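Local coordinates for protein transcriptional regulator (Streptococcus dysgalactiae, PDB 4YV9) that binds DNA as a quorum-sensing transcriptional regulator and acts as the receptor for SHP pheromone peptides, at the interface of chains A and B. Residues are numbered along the deposited sequence; one frame, centred on the assembly and turned at random. Chains: chain A/B, Transcriptional regulator.

The interface of chains A and B. Residues chain A 53, 56-58; chain B 71-73.
A:Asp53, near the C-terminal end of helix 45-54, meets the first turn of helix 72-85 of the other chain, with A:Asn56, in a left-handed backbone conformation, in the loop that follows. The A:Asp53 carboxylate caps the N-terminus of the partner's helix in trans: OD1 accepts a moderately bent hydrogen bond (154° at H) from the backbone N of B:His72 at 2.9 Å, through its syn lone pair. CG of A:Asp53 lies anti to its backbone N (chi1 -166°), which extends the carboxylate toward the helix start. The same group lies over one face of the B:His72 imidazole, the planes 26° apart, with OD2 2.9 Å above the ring plane, over its centre; this is no bond to a ring nitrogen, and the very close spacing is doubtful. The helix N-terminus may favour the carboxylate's negative charge; the ring would do so only if protonated. The next amide, N of B:Phe73, reaches A:Asp53 through water 1, 2.9 Å from that N. Water 1 is also 2.9 Å from OD1 of A:Asp53 and OD1 of A:Asn56; the carbonyl O of A:Asp53, at 3.2 Å, can at best share a hydrogen. Both leading amides thus find partners. Beside this polar centre, methyl CG2 of B:Thr71 touches CG2 of A:Thr58 at 4.2 Å. Repeated by two-fold symmetry, the contact ties one chain's helix-turn-helix region to the other's helix 72-85, and probably helps set the DNA-binding regions within the dimer.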
loop_
_atom_site.group_PDB
_atom_site.type_symbol
_atom_site.label_atom_id
_atom_site.label_comp_id
_atom_site.label_asym_id
_atom_site.label_seq_id
_atom_site.Cartn_x
_atom_site.Cartn_y
_atom_site.Cartn_z
ATOM N N ASP A 53 7.036 -0.138 18.743
ATOM C CA ASP A 53 6.017 -1.099 19.164
ATOM C C ASP A 53 5.273 -0.595 20.400
ATOM O O ASP A 53 4.032 -0.666 20.477
ATOM C CB ASP A 53 6.678 -2.451 19.429
ATOM C CG ASP A 53 5.674 -3.584 19.544
ATOM O OD1 ASP A 53 4.487 -3.378 19.208
ATOM O OD2 ASP A 53 6.085 -4.690 19.957
ATOM N N ASN A 56 2.959 1.932 19.387
ATOM C CA ASN A 56 1.986 1.433 18.412
ATOM C C ASN A 56 2.197 2.024 17.026
ATOM O O ASN A 56 1.242 2.348 16.319
ATOM C CB ASN A 56 0.569 1.698 18.895
ATOM C CG ASN A 56 0.251 0.907 20.122
ATOM O OD1 ASN A 56 0.484 -0.301 20.154
ATOM N ND2 ASN A 56 -0.224 1.580 21.163
ATOM N N ILE A 57 3.468 2.155 16.651
ATOM C CA ILE A 57 3.850 2.619 15.324
ATOM C C ILE A 57 4.641 1.523 14.609
ATOM O O ILE A 57 5.503 0.872 15.217
ATOM C CB ILE A 57 4.684 3.897 15.409
ATOM C CG1 ILE A 57 3.918 4.974 16.176
ATOM C CG2 ILE A 57 5.071 4.386 14.028
ATOM C CD1 ILE A 57 4.657 6.298 16.235
ATOM N N THR A 58 4.335 1.281 13.338
ATOM C CA THR A 58 5.085 0.271 12.614
ATOM C C THR A 58 6.333 0.917 12.055
ATOM O O THR A 58 6.435 2.149 11.951
ATOM C CB THR A 58 4.298 -0.388 11.449
ATOM O OG1 THR A 58 3.797 0.622 10.567
ATOM C CG2 THR A 58 3.150 -1.271 11.965
ATOM N N THR B 71 4.141 -6.249 15.330
ATOM C CA THR B 71 3.932 -5.462 16.531
ATOM C C THR B 71 2.829 -6.062 17.408
ATOM O O THR B 71 2.053 -6.906 16.952
ATOM C CB THR B 71 3.572 -4.020 16.163
ATOM O OG1 THR B 71 2.306 -4.006 15.495
ATOM C CG2 THR B 71 4.647 -3.420 15.226
ATOM N N HIS B 72 2.785 -5.638 18.668
ATOM C CA HIS B 72 1.685 -5.994 19.567
ATOM C C HIS B 72 0.324 -5.701 18.939
ATOM O O HIS B 72 -0.594 -6.521 19.016
ATOM C CB HIS B 72 1.804 -5.241 20.899
ATOM C CG HIS B 72 3.111 -5.446 21.599
ATOM N ND1 HIS B 72 3.863 -4.399 22.092
ATOM C CD2 HIS B 72 3.804 -6.575 21.885
ATOM C CE1 HIS B 72 4.959 -4.875 22.656
ATOM N NE2 HIS B 72 4.949 -6.192 22.541
ATOM N N PHE B 73 0.191 -4.537 18.311
ATOM C CA PHE B 73 -1.112 -4.119 17.793
ATOM C C PHE B 73 -1.533 -4.975 16.605
ATOM O O PHE B 73 -2.694 -5.359 16.494
ATOM C CB PHE B 73 -1.098 -2.644 17.400
ATOM C CG PHE B 73 -2.450 -2.104 17.026
ATOM C CD1 PHE B 73 -3.492 -2.077 17.956
ATOM C CD2 PHE B 73 -2.683 -1.612 15.754
ATOM C CE1 PHE B 73 -4.727 -1.568 17.611
ATOM C CE2 PHE B 73 -3.907 -1.092 15.407
ATOM C CZ PHE B 73 -4.940 -1.072 16.338
HETATM O O HOH W 1 1.966 -2.221 18.552
#